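PDB 5GT5: pectate lyase from Paenibacillus sp. 0602, which cleaves the alpha-1,4-linked galacturonan chain of pectate by beta-elimination, probably also acting on partly methylated pectin and using calcium as cofactor. Local coordinates for residues T10-G15 with I406-Y411; N35-A40 with P66-T71; L60-I65 with F74-D79; T187-T192 with T264-V269; V348-T353 with P391-I396. The protein carries 1 engineered substitution. All blocks are in the same frame, centred on the assembly; numbering follows the deposited sequence.

Overall arrangement
All five contacts decorate or build the right-handed parallel beta-helix of family 1 polysaccharide lyases. Interaction 4 is buried within it, pairing strands of neighbouring coils through backbone bonds, an asparagine amide and stacked rings. Interaction 1 lies on it, joining the loops near both chain ends, and touches the same strands through Thr187 and Thr264. Interactions 2 and 3 adjoin, with centres about 10 Å apart, and share the loop after strand 58-59; 2 is almost wholly apolar, whereas 3 adds an indole face covered by a lysine salt-bridged within its own segment. Interaction 5, on the opposite side of the chain's centre from both, is partly buried and chiefly hydrogen-bonded.

Interaction 1 (T10-G15 with I406-Y411); sequences TGFSQG and ILPYSY
Leu407 reaches Phe12 with one methyl, CD2 lying 3.6 Å from CZ of that ring, and the two side chains cross at about a right angle. Pro408 has two roles. Its ring atom CG packs 3.9 Å from Phe12 CE1, while its carbonyl O takes a nearly straight hydrogen bond from Gln14 NE2 (2.9 Å, 165°); the donor stands above the carbonyl plane. Tyr409 is the centre of the contact. With CG between the backbone N and the carbonyl carbon (chi1 55°), its ring lies flat on the Gly11 backbone, CA sitting 3.3 Å from the ring centroid in a CH-pi contact. The edge of that ring meets the face of Phe12 in a T-shaped pair, planes at 85°, with CE2 over the centre. An alanine in place of Tyr409 would probably open a gap between the two loops and leave Gly11 CA and the Phe12 face without their aromatic partner. Ser410 O is bridged by a water to Gly11 N. Both loops rest against the parallel beta-helix: Tyr409 OH bonds His286 of strand 284-288 and Thr264 of strand 262-271, and Thr10 O bonds Thr187 of strand 184-194.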
# COMPACT_ATOMS: atom_id res chain seq x y z
N THR A 10 -8.82 9.75 8.32
CA THR A 10 -7.49 10.15 8.79
C THR A 10 -6.67 8.90 9.09
O THR A 10 -7.16 7.77 9.04
CB THR A 10 -7.57 10.97 10.07
OG1 THR A 10 -8.02 10.11 11.12
CG2 THR A 10 -8.55 12.12 9.94
N GLY A 11 -5.39 9.11 9.39
CA GLY A 11 -4.58 8.06 10.00
C GLY A 11 -3.93 7.16 8.97
O GLY A 11 -3.76 7.56 7.80
N PHE A 12 -3.57 5.94 9.36
CA PHE A 12 -2.76 5.11 8.47
C PHE A 12 -3.48 4.68 7.20
O PHE A 12 -2.82 4.36 6.21
CB PHE A 12 -2.22 3.88 9.21
CG PHE A 12 -1.12 4.19 10.21
CD1 PHE A 12 0.14 4.60 9.79
CD2 PHE A 12 -1.34 4.06 11.58
CE1 PHE A 12 1.16 4.88 10.71
CE2 PHE A 12 -0.33 4.32 12.51
CZ PHE A 12 0.93 4.71 12.08
N SER A 13 -4.82 4.68 7.22
CA SER A 13 -5.56 4.40 5.99
C SER A 13 -5.67 5.58 5.06
O SER A 13 -6.40 5.51 4.08
CB SER A 13 -6.95 3.84 6.29
OG SER A 13 -7.61 3.47 5.07
N GLN A 14 -4.96 6.68 5.34
CA GLN A 14 -4.97 7.80 4.39
C GLN A 14 -4.63 7.30 2.98
O GLN A 14 -3.78 6.42 2.80
CB GLN A 14 -3.93 8.86 4.81
CG GLN A 14 -2.48 8.36 4.79
CD GLN A 14 -1.52 9.43 5.25
OE1 GLN A 14 -1.85 10.62 5.27
NE2 GLN A 14 -0.31 9.01 5.62
N GLY A 15 -5.30 7.87 1.98
CA GLY A 15 -5.03 7.49 0.60
C GLY A 15 -5.95 6.40 0.05
O GLY A 15 -5.96 6.11 -1.15
N ILE A 406 8.05 10.84 13.50
CA ILE A 406 6.70 11.35 13.74
C ILE A 406 5.69 10.67 12.81
O ILE A 406 6.05 10.19 11.72
CB ILE A 406 6.61 12.89 13.60
CG1 ILE A 406 6.94 13.31 12.17
CG2 ILE A 406 7.54 13.59 14.57
CD1 ILE A 406 6.54 14.73 11.84
N LEU A 407 4.44 10.62 13.24
CA LEU A 407 3.42 9.94 12.46
C LEU A 407 3.34 10.55 11.07
O LEU A 407 3.45 11.78 10.92
CB LEU A 407 2.09 10.04 13.18
CG LEU A 407 1.95 9.17 14.42
CD1 LEU A 407 0.79 9.67 15.26
CD2 LEU A 407 1.77 7.69 14.01
N PRO A 408 3.17 9.69 10.04
CA PRO A 408 3.16 10.12 8.64
C PRO A 408 1.84 10.73 8.18
O PRO A 408 1.57 10.81 6.97
CB PRO A 408 3.43 8.82 7.87
CG PRO A 408 2.86 7.77 8.74
CD PRO A 408 3.14 8.22 10.15
N TYR A 409 1.03 11.20 9.12
CA TYR A 409 -0.23 11.83 8.76
C TYR A 409 -0.56 12.93 9.75
O TYR A 409 -0.07 12.94 10.87
CB TYR A 409 -1.35 10.80 8.73
CG TYR A 409 -1.54 9.97 10.00
CD1 TYR A 409 -2.24 10.48 11.11
CD2 TYR A 409 -1.05 8.67 10.06
CE1 TYR A 409 -2.43 9.71 12.27
CE2 TYR A 409 -1.26 7.88 11.18
CZ TYR A 409 -1.94 8.40 12.27
OH TYR A 409 -2.14 7.61 13.37
N SER A 410 -1.37 13.89 9.31
CA SER A 410 -1.79 14.92 10.24
C SER A 410 -3.19 14.61 10.73
O SER A 410 -3.94 13.86 10.10
CB SER A 410 -1.73 16.29 9.58
OG SER A 410 -2.61 16.34 8.48
N TYR A 411 -3.56 15.23 11.85
CA TYR A 411 -4.82 14.93 12.50
C TYR A 411 -5.08 16.00 13.54
O TYR A 411 -4.16 16.60 14.09
CB TYR A 411 -4.80 13.53 13.16
CG TYR A 411 -3.73 13.34 14.20
CD1 TYR A 411 -2.41 13.03 13.86
CD2 TYR A 411 -4.04 13.46 15.56
CE1 TYR A 411 -1.44 12.87 14.83
CE2 TYR A 411 -3.08 13.29 16.53
CZ TYR A 411 -1.79 12.99 16.17
OH TYR A 411 -0.82 12.83 17.12
O HOH W 1 -4.77 11.81 8.56

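Interaction 2 (N35-A40 with P66-T71); sequences NATDLA and PSAAQT
Ala36 and Ala69 form the tight inner part of this contact, their CB methyls 3.8 Å apart where the first turn of helix 36-43 meets the short 3-10 turn 67-69. The backbones come close because only methyls stand between them: the CA atoms of Thr37 and Ala69 are 4.5 Å apart. Ala69 CB reaches past the side chains to the helix backbone, 3.8 Å from Thr37 N and equally near Ala36 C. One turn further on, Ala40 presents its CB to Ala69 at a looser 4.5 Å between the two methyls. Ala36 and Ala40 also touch Phe74 of strand 74-76, and Ala36 packs on Leu60 and Ile65 as well, which closes this inner side.

Toward solvent, Thr37 still packs closely on Pro66: OG1, anti to the carbonyl carbon (chi1 -56°), lies 3.5 Å from Pro66 CB. The loose side is at the Ala68 methyl, whose CB is 4.0 Å from Thr37 OG1 and 4.1 Å from Thr37 CG2. Pro66 and Ala68 are exposed, Thr37 partly so.

The two segments exchange no hydrogen bond. Asn35 is the N-cap of the helix, OD1 accepting from Asp38 N at 3.0 Å, Asp38 OD2 bonds Tyr34 N, and the 3-10 turn is closed by Ala69 N giving to Pro66 O. The joint between helix and loop thus rests on methyl and ring contacts and on the Thr37 hydroxyl oxygen against the proline ring, with shape rather than polarity setting the fit.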
# COMPACT_ATOMS: atom_id res chain seq x y z
N ASN A 35 -29.84 -10.14 0.11
CA ASN A 35 -29.78 -11.47 0.69
C ASN A 35 -28.39 -12.04 0.52
O ASN A 35 -27.52 -11.40 -0.08
CB ASN A 35 -30.87 -12.36 0.08
CG ASN A 35 -30.71 -12.52 -1.41
OD1 ASN A 35 -29.64 -12.85 -1.91
ND2 ASN A 35 -31.81 -12.31 -2.14
N ALA A 36 -28.17 -13.23 1.06
CA ALA A 36 -26.84 -13.85 1.07
C ALA A 36 -26.34 -14.17 -0.33
O ALA A 36 -25.15 -14.08 -0.60
CB ALA A 36 -26.84 -15.10 1.92
N THR A 37 -27.25 -14.55 -1.23
CA THR A 37 -26.82 -14.87 -2.60
C THR A 37 -26.28 -13.64 -3.33
O THR A 37 -25.24 -13.71 -3.97
CB THR A 37 -27.96 -15.48 -3.40
OG1 THR A 37 -28.44 -16.64 -2.71
CG2 THR A 37 -27.47 -15.91 -4.79
N ASP A 38 -26.98 -12.51 -3.19
CA ASP A 38 -26.50 -11.24 -3.72
C ASP A 38 -25.12 -10.93 -3.17
O ASP A 38 -24.24 -10.52 -3.91
CB ASP A 38 -27.41 -10.06 -3.34
CG ASP A 38 -28.81 -10.17 -3.91
OD1 ASP A 38 -29.04 -10.86 -4.95
OD2 ASP A 38 -29.68 -9.52 -3.30
N LEU A 39 -24.91 -11.17 -1.87
CA LEU A 39 -23.61 -10.86 -1.29
C LEU A 39 -22.53 -11.79 -1.85
O LEU A 39 -21.41 -11.35 -2.16
CB LEU A 39 -23.67 -11.01 0.23
CG LEU A 39 -22.43 -10.49 0.98
CD1 LEU A 39 -22.25 -9.00 0.75
CD2 LEU A 39 -22.58 -10.76 2.49
N ALA A 40 -22.85 -13.07 -1.96
CA ALA A 40 -21.92 -14.04 -2.50
C ALA A 40 -21.51 -13.70 -3.92
O ALA A 40 -20.33 -13.82 -4.29
CB ALA A 40 -22.49 -15.41 -2.44
N PRO A 66 -29.46 -19.23 1.42
CA PRO A 66 -29.87 -20.07 0.29
C PRO A 66 -28.75 -20.99 -0.16
O PRO A 66 -27.57 -20.65 -0.02
CB PRO A 66 -30.20 -19.04 -0.80
CG PRO A 66 -30.53 -17.81 -0.09
CD PRO A 66 -29.67 -17.80 1.16
N SER A 67 -29.11 -22.15 -0.72
CA SER A 67 -28.11 -23.08 -1.25
C SER A 67 -27.18 -22.41 -2.24
O SER A 67 -26.00 -22.71 -2.27
CB SER A 67 -28.78 -24.29 -1.92
OG SER A 67 -29.64 -24.98 -1.04
N ALA A 68 -27.70 -21.47 -3.03
CA ALA A 68 -26.89 -20.79 -4.03
C ALA A 68 -25.79 -19.92 -3.40
O ALA A 68 -24.81 -19.55 -4.06
CB ALA A 68 -27.75 -19.95 -4.92
N ALA A 69 -25.96 -19.59 -2.13
CA ALA A 69 -24.95 -18.78 -1.43
C ALA A 69 -23.89 -19.65 -0.77
O ALA A 69 -22.89 -19.14 -0.28
CB ALA A 69 -25.63 -17.87 -0.38
N GLN A 70 -24.09 -20.97 -0.75
CA GLN A 70 -23.16 -21.87 -0.08
C GLN A 70 -21.97 -22.20 -0.98
O GLN A 70 -21.74 -23.36 -1.33
CB GLN A 70 -23.85 -23.14 0.43
CG GLN A 70 -24.82 -22.90 1.58
CD GLN A 70 -25.45 -24.20 2.04
OE1 GLN A 70 -26.00 -24.93 1.22
NE2 GLN A 70 -25.34 -24.50 3.32
N THR A 71 -21.18 -21.18 -1.30
CA THR A 71 -20.06 -21.35 -2.19
C THR A 71 -19.16 -20.14 -1.98
O THR A 71 -19.65 -19.12 -1.52
CB THR A 71 -20.56 -21.43 -3.69
OG1 THR A 71 -19.47 -21.80 -4.54
CG2 THR A 71 -21.21 -20.12 -4.17

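Interaction 3 (L60-I65 with F74-D79); sequences LGWNEI and FAKHND
Lys76 lies across the indole of Trp62, where strand 74-76, the antiparallel edge of one sheet of the parallel beta-helix, meets the loop 60-65. From its base outward, CB sits 3.5 Å from the centroid of the five-membered ring of Trp62, 2° off the ring normal, a CH-pi contact. CG comes next, 3.6 Å from Trp62 CD1, and CD still brushes the same rim near CD1 and NE1. The chain then bends: chi3 of 74° turns CE and chi4 of 65° turns NZ. NZ gives a hydrogen bond to His77 O at 3.1 Å and makes a salt bridge to Asp79 OD1 at 2.9 Å, which it meets from above the carboxylate plane. The aliphatic part thus covers the ring while the ammonium pairs within its own segment.

The Lys76 backbone lies over the indole too, its N 3.4 Å from Trp62 CE3. At the strand's start, Phe74 CB lies at the indole edge, in its plane. Inward, the Phe74 ring touches Ala40 of helix 36-43 and Ile94 of strand 92-97. Ile65 CD1 packs 3.6 Å from Phe74 CD2, and Leu60 CD2 comes in near the ring plane, 4.1 Å from Phe74 CZ.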
# COMPACT_ATOMS: atom_id res chain seq x y z
N LEU A 60 -26.67 -14.52 7.96
CA LEU A 60 -25.71 -15.13 7.06
C LEU A 60 -25.13 -16.47 7.54
O LEU A 60 -24.10 -16.93 7.07
CB LEU A 60 -24.58 -14.12 6.76
CG LEU A 60 -25.02 -12.81 6.13
CD1 LEU A 60 -23.83 -11.87 5.97
CD2 LEU A 60 -25.71 -13.07 4.77
N GLY A 61 -25.82 -17.12 8.49
CA GLY A 61 -25.36 -18.42 8.95
C GLY A 61 -25.43 -19.50 7.88
O GLY A 61 -26.32 -19.48 7.03
N TRP A 62 -24.49 -20.44 7.94
CA TRP A 62 -24.34 -21.45 6.88
C TRP A 62 -25.61 -22.28 6.66
O TRP A 62 -25.88 -22.66 5.52
CB TRP A 62 -23.16 -22.35 7.22
CG TRP A 62 -22.80 -23.31 6.16
CD1 TRP A 62 -23.03 -24.65 6.18
CD2 TRP A 62 -22.13 -23.03 4.93
NE1 TRP A 62 -22.52 -25.23 5.04
CE2 TRP A 62 -21.98 -24.24 4.25
CE3 TRP A 62 -21.65 -21.85 4.33
CZ2 TRP A 62 -21.36 -24.33 3.00
CZ3 TRP A 62 -21.04 -21.94 3.10
CH2 TRP A 62 -20.90 -23.17 2.45
N ASN A 63 -26.38 -22.55 7.72
CA ASN A 63 -27.62 -23.33 7.58
C ASN A 63 -28.88 -22.53 7.22
O ASN A 63 -29.92 -23.13 6.95
CB ASN A 63 -27.91 -24.11 8.87
CG ASN A 63 -26.78 -25.02 9.25
OD1 ASN A 63 -26.10 -25.58 8.38
ND2 ASN A 63 -26.57 -25.19 10.56
N GLU A 64 -28.82 -21.21 7.23
CA GLU A 64 -29.99 -20.41 6.93
C GLU A 64 -29.95 -19.73 5.58
O GLU A 64 -30.97 -19.21 5.11
CB GLU A 64 -30.26 -19.38 8.03
CG GLU A 64 -29.12 -18.38 8.22
CD GLU A 64 -29.34 -17.41 9.36
OE1 GLU A 64 -30.47 -17.34 9.92
OE2 GLU A 64 -28.34 -16.69 9.69
N ILE A 65 -28.77 -19.64 4.99
CA ILE A 65 -28.63 -18.97 3.70
C ILE A 65 -29.12 -19.85 2.57
O ILE A 65 -29.19 -21.07 2.71
CB ILE A 65 -27.18 -18.48 3.45
CG1 ILE A 65 -26.22 -19.67 3.38
CG2 ILE A 65 -26.81 -17.48 4.55
CD1 ILE A 65 -24.71 -19.31 3.18
N PHE A 74 -18.41 -17.57 0.53
CA PHE A 74 -18.90 -18.15 1.79
C PHE A 74 -18.34 -19.54 2.02
O PHE A 74 -18.23 -20.34 1.08
CB PHE A 74 -20.42 -18.33 1.76
CG PHE A 74 -21.21 -17.06 1.97
CD1 PHE A 74 -21.25 -16.06 0.99
CD2 PHE A 74 -22.01 -16.92 3.11
CE1 PHE A 74 -22.03 -14.91 1.18
CE2 PHE A 74 -22.80 -15.76 3.31
CZ PHE A 74 -22.82 -14.77 2.34
N ALA A 75 -18.04 -19.85 3.28
CA ALA A 75 -17.71 -21.20 3.69
C ALA A 75 -18.31 -21.44 5.05
O ALA A 75 -18.60 -20.49 5.78
CB ALA A 75 -16.22 -21.39 3.76
N LYS A 76 -18.50 -22.71 5.40
CA LYS A 76 -18.95 -23.04 6.75
C LYS A 76 -17.83 -22.73 7.74
O LYS A 76 -16.67 -23.12 7.52
CB LYS A 76 -19.33 -24.52 6.85
CG LYS A 76 -20.01 -24.87 8.16
CD LYS A 76 -20.27 -26.38 8.30
CE LYS A 76 -18.96 -27.13 8.57
NZ LYS A 76 -18.30 -26.82 9.89
N HIS A 77 -18.16 -22.01 8.81
CA HIS A 77 -17.19 -21.77 9.88
C HIS A 77 -17.18 -22.94 10.87
O HIS A 77 -17.94 -23.90 10.71
CB HIS A 77 -17.58 -20.48 10.62
CG HIS A 77 -16.40 -19.68 11.11
ND1 HIS A 77 -15.26 -20.26 11.65
CD2 HIS A 77 -16.19 -18.35 11.13
CE1 HIS A 77 -14.41 -19.30 11.98
NE2 HIS A 77 -14.95 -18.13 11.67
N ASN A 78 -16.31 -22.88 11.88
CA ASN A 78 -16.39 -23.87 12.93
C ASN A 78 -17.77 -23.87 13.56
O ASN A 78 -18.39 -22.81 13.76
CB ASN A 78 -15.32 -23.58 13.98
CG ASN A 78 -13.92 -23.73 13.42
OD1 ASN A 78 -13.62 -24.73 12.76
ND2 ASN A 78 -13.06 -22.75 13.68
N ASP A 79 -18.24 -25.07 13.88
CA ASP A 79 -19.61 -25.28 14.32
C ASP A 79 -19.96 -24.55 15.61
O ASP A 79 -19.13 -24.46 16.52
CB ASP A 79 -19.83 -26.77 14.58
CG ASP A 79 -19.96 -27.57 13.30
OD1 ASP A 79 -20.11 -26.97 12.21
OD2 ASP A 79 -19.92 -28.81 13.40

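Interaction 4 (T187-T192 with T264-V269); sequences TISWST and TLHHNV
Trp190 and His267 lie side by side as an offset stack, the Trp190 six-membered ring and the imidazole 4.7 Å between centroids and 14° apart in plane. His267 CB sits over the centre of the indole. The His266 ring takes Ser189 CB over one face, offset toward the rim, and meets His267 ND1 at its edge, in plane; His266 ND1 and His267 ND1 are hydrogen-bonded at 2.8 Å. Further out, Asp6 O accepts from Trp190 NE1 and Asp414 bonds His267 NE2, while a water joins His266 NE2 to Ser189 OG, which also bonds Asp165.

Strands 187-189 and 264-266 run parallel in adjacent coils of the beta-helix, Ile188 N bonding Thr264 O at 2.8 Å. At Trp190 and His267 both chains turn in a left-handed conformation (phi 54° for each). There Asn268 spans the gap: ND2 gives to Ile188 O at 3.0 Å, from above its carbonyl plane, and OD1 accepts from Ser191 N at 2.9 Å. This resembles a single rung of the asparagine ladder known from pectate lyase turns. Ile188 O is gripped twice, since His266 N bonds it too. The buried amide thus satisfies backbone groups on both sides of the bend.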
# COMPACT_ATOMS: atom_id res chain seq x y z
N THR A 187 -7.35 2.22 9.46
CA THR A 187 -7.98 3.17 10.36
C THR A 187 -9.32 2.64 10.77
O THR A 187 -10.12 2.24 9.92
CB THR A 187 -8.16 4.56 9.72
OG1 THR A 187 -6.86 5.13 9.48
CG2 THR A 187 -8.96 5.50 10.66
N ILE A 188 -9.56 2.64 12.08
CA ILE A 188 -10.89 2.35 12.58
C ILE A 188 -11.42 3.56 13.34
O ILE A 188 -10.82 3.98 14.34
CB ILE A 188 -10.90 1.10 13.51
CG1 ILE A 188 -10.22 -0.12 12.85
CG2 ILE A 188 -12.34 0.78 13.92
CD1 ILE A 188 -10.22 -1.42 13.70
N SER A 189 -12.53 4.14 12.85
CA SER A 189 -12.99 5.41 13.41
C SER A 189 -14.49 5.47 13.60
O SER A 189 -15.25 4.74 12.94
CB SER A 189 -12.52 6.61 12.58
OG SER A 189 -13.02 6.54 11.24
N TRP A 190 -14.91 6.32 14.54
CA TRP A 190 -16.32 6.61 14.74
C TRP A 190 -17.14 5.36 14.96
O TRP A 190 -18.28 5.26 14.49
CB TRP A 190 -16.88 7.47 13.56
CG TRP A 190 -16.37 8.87 13.64
CD1 TRP A 190 -15.37 9.44 12.89
CD2 TRP A 190 -16.79 9.87 14.57
NE1 TRP A 190 -15.16 10.74 13.30
CE2 TRP A 190 -16.03 11.03 14.32
CE3 TRP A 190 -17.78 9.92 15.56
CZ2 TRP A 190 -16.19 12.20 15.05
CZ3 TRP A 190 -17.94 11.10 16.28
CH2 TRP A 190 -17.15 12.21 16.03
N SER A 191 -16.58 4.39 15.67
CA SER A 191 -17.21 3.07 15.84
C SER A 191 -17.46 2.73 17.29
O SER A 191 -16.75 3.21 18.18
CB SER A 191 -16.39 1.97 15.14
OG SER A 191 -16.37 2.21 13.73
N THR A 192 -18.48 1.91 17.50
CA THR A 192 -18.86 1.46 18.84
C THR A 192 -18.57 -0.02 18.98
O THR A 192 -18.90 -0.81 18.08
CB THR A 192 -20.36 1.70 19.05
OG1 THR A 192 -20.58 3.12 19.08
CG2 THR A 192 -20.81 1.06 20.37
N THR A 264 -4.61 3.00 13.13
CA THR A 264 -5.11 4.17 13.83
C THR A 264 -6.49 3.87 14.33
O THR A 264 -7.35 3.40 13.56
CB THR A 264 -5.21 5.38 12.89
OG1 THR A 264 -3.94 5.60 12.27
CG2 THR A 264 -5.66 6.64 13.63
N LEU A 265 -6.74 4.16 15.62
CA LEU A 265 -8.09 4.08 16.23
C LEU A 265 -8.48 5.48 16.68
O LEU A 265 -7.71 6.12 17.40
CB LEU A 265 -8.06 3.18 17.48
CG LEU A 265 -7.42 1.79 17.30
CD1 LEU A 265 -7.36 1.07 18.63
CD2 LEU A 265 -8.19 0.96 16.27
N HIS A 266 -9.66 5.98 16.32
CA HIS A 266 -10.04 7.30 16.82
C HIS A 266 -11.53 7.52 16.84
O HIS A 266 -12.26 6.98 15.99
CB HIS A 266 -9.29 8.45 16.11
CG HIS A 266 -9.81 8.79 14.76
ND1 HIS A 266 -10.83 9.71 14.57
CD2 HIS A 266 -9.43 8.40 13.52
CE1 HIS A 266 -11.07 9.83 13.28
NE2 HIS A 266 -10.23 9.04 12.62
N HIS A 267 -11.98 8.29 17.83
CA HIS A 267 -13.43 8.56 18.00
C HIS A 267 -14.22 7.26 18.08
O HIS A 267 -15.33 7.13 17.57
CB HIS A 267 -13.95 9.53 16.91
CG HIS A 267 -13.37 10.90 17.03
ND1 HIS A 267 -12.15 11.27 16.47
CD2 HIS A 267 -13.78 12.00 17.74
CE1 HIS A 267 -11.85 12.50 16.82
NE2 HIS A 267 -12.84 12.98 17.58
N ASN A 268 -13.63 6.27 18.75
CA ASN A 268 -14.31 5.00 19.02
C ASN A 268 -14.68 4.90 20.47
O ASN A 268 -13.98 5.44 21.34
CB ASN A 268 -13.44 3.78 18.72
CG ASN A 268 -13.04 3.68 17.27
OD1 ASN A 268 -13.75 4.16 16.36
ND2 ASN A 268 -11.89 3.05 17.03
N VAL A 269 -15.79 4.21 20.74
CA VAL A 269 -16.18 3.88 22.12
C VAL A 269 -16.04 2.39 22.35
O VAL A 269 -16.60 1.59 21.59
CB VAL A 269 -17.64 4.31 22.41
CG1 VAL A 269 -18.09 3.88 23.82
CG2 VAL A 269 -17.81 5.80 22.23
O HOH W 2 -11.15 8.69 10.00

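Interaction 5 (V348-T353 with P391-I396); sequences VRNNQT and PVPAAI
Asn350 meets Ala394 because chi1 of 71° sets CG between the backbone N and the carbonyl carbon and chi2 of -8° places OD1 toward Ala394 N. The amide then pairs with both backbone polar groups of that residue. OD1 accepts from Ala394 N at 3.0 Å, in the carbonyl plane and on a lone pair; ND2 gives to Ala394 O, also at 3.0 Å and nearly straight (179°), from above that carbonyl's plane. The backbones meet just before it in a single bridge between Arg349 and Val392: Val392 N donates to Val348 O (3.1 Å) and Asn350 N to Val392 O (2.9 Å). A cis peptide precedes Pro393, whose CD lies 3.4 Å from Asn350 OD1. Asn351 CB packs 3.6 Å from the Ala394 methyl. At the other end, Val348 CG1 lies beside the Pro391 ring, and both residues touch Ile364 of strand 363-367.

An alanine in place of Asn350 would probably leave Ala394 N and O without these partners and set the turn after Pro393 free to shift. The side-chain amide acts like a peptide group, extending backbone-style bonding beyond the end of strand 346-349, so the loop 391-396 is held mainly by polar pairing.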
# COMPACT_ATOMS: atom_id res chain seq x y z
N VAL A 348 -2.51 0.43 30.79
CA VAL A 348 -1.32 0.61 29.98
C VAL A 348 -0.37 -0.53 30.29
O VAL A 348 0.25 -0.57 31.37
CB VAL A 348 -0.62 1.98 30.31
CG1 VAL A 348 0.57 2.21 29.35
CG2 VAL A 348 -1.59 3.16 30.18
N ARG A 349 -0.22 -1.47 29.36
CA ARG A 349 0.63 -2.64 29.59
C ARG A 349 1.68 -2.75 28.52
O ARG A 349 1.45 -2.40 27.35
CB ARG A 349 -0.20 -3.93 29.65
CG ARG A 349 -1.13 -3.98 30.84
CD ARG A 349 -1.90 -5.29 30.87
NE ARG A 349 -1.05 -6.35 31.35
CZ ARG A 349 -0.86 -6.63 32.64
NH1 ARG A 349 -1.48 -5.93 33.58
NH2 ARG A 349 -0.04 -7.60 32.99
N ASN A 350 2.84 -3.27 28.91
CA ASN A 350 4.00 -3.32 28.03
C ASN A 350 4.64 -4.69 27.86
O ASN A 350 5.65 -4.79 27.19
CB ASN A 350 5.05 -2.26 28.45
CG ASN A 350 5.77 -2.61 29.76
OD1 ASN A 350 5.41 -3.56 30.45
ND2 ASN A 350 6.78 -1.83 30.09
N ASN A 351 4.08 -5.74 28.45
CA ASN A 351 4.67 -7.07 28.32
C ASN A 351 3.73 -8.09 28.90
O ASN A 351 3.45 -8.05 30.10
CB ASN A 351 6.04 -7.12 29.05
CG ASN A 351 6.79 -8.42 28.80
OD1 ASN A 351 6.19 -9.50 28.82
ND2 ASN A 351 8.08 -8.32 28.55
N GLN A 352 3.24 -8.99 28.05
CA GLN A 352 2.29 -10.01 28.46
C GLN A 352 2.91 -11.40 28.59
O GLN A 352 2.37 -12.25 29.27
CB GLN A 352 1.21 -10.14 27.39
CG GLN A 352 0.39 -8.88 27.16
CD GLN A 352 -0.39 -8.50 28.37
OE1 GLN A 352 0.11 -7.77 29.22
NE2 GLN A 352 -1.64 -8.99 28.47
N THR A 353 4.05 -11.63 27.94
CA THR A 353 4.54 -13.00 27.79
C THR A 353 5.59 -13.36 28.85
O THR A 353 5.59 -14.47 29.37
CB THR A 353 5.08 -13.23 26.36
OG1 THR A 353 4.01 -13.06 25.41
CG2 THR A 353 5.63 -14.65 26.20
N PRO A 391 3.16 2.55 32.47
CA PRO A 391 3.17 1.19 31.91
C PRO A 391 3.59 0.15 32.91
O PRO A 391 4.53 0.36 33.67
CB PRO A 391 4.23 1.27 30.79
CG PRO A 391 4.46 2.73 30.52
CD PRO A 391 4.16 3.43 31.84
N VAL A 392 2.91 -0.99 32.88
CA VAL A 392 3.26 -2.14 33.71
C VAL A 392 3.26 -3.38 32.82
O VAL A 392 2.60 -3.39 31.78
CB VAL A 392 2.28 -2.34 34.88
CG1 VAL A 392 2.19 -1.10 35.71
CG2 VAL A 392 0.90 -2.73 34.37
N PRO A 393 3.99 -4.44 33.21
CA PRO A 393 4.79 -4.65 34.42
C PRO A 393 6.29 -4.73 34.17
O PRO A 393 7.06 -4.90 35.13
CB PRO A 393 4.31 -6.04 34.84
CG PRO A 393 4.22 -6.76 33.53
CD PRO A 393 3.74 -5.72 32.52
N ALA A 394 6.73 -4.61 32.93
CA ALA A 394 8.15 -4.79 32.62
C ALA A 394 8.91 -3.48 32.67
O ALA A 394 8.31 -2.39 32.59
CB ALA A 394 8.31 -5.45 31.24
N ALA A 395 10.23 -3.59 32.81
CA ALA A 395 11.11 -2.44 32.71
C ALA A 395 10.72 -1.66 31.47
O ALA A 395 10.51 -2.22 30.38
CB ALA A 395 12.55 -2.91 32.61
N ILE A 396 10.60 -0.34 31.63
CA ILE A 396 10.00 0.49 30.58
C ILE A 396 10.99 0.79 29.47
O ILE A 396 12.12 1.20 29.74
CB ILE A 396 9.41 1.78 31.20
CG1 ILE A 396 8.29 1.42 32.16
CG2 ILE A 396 8.93 2.77 30.12
CD1 ILE A 396 7.83 2.54 33.11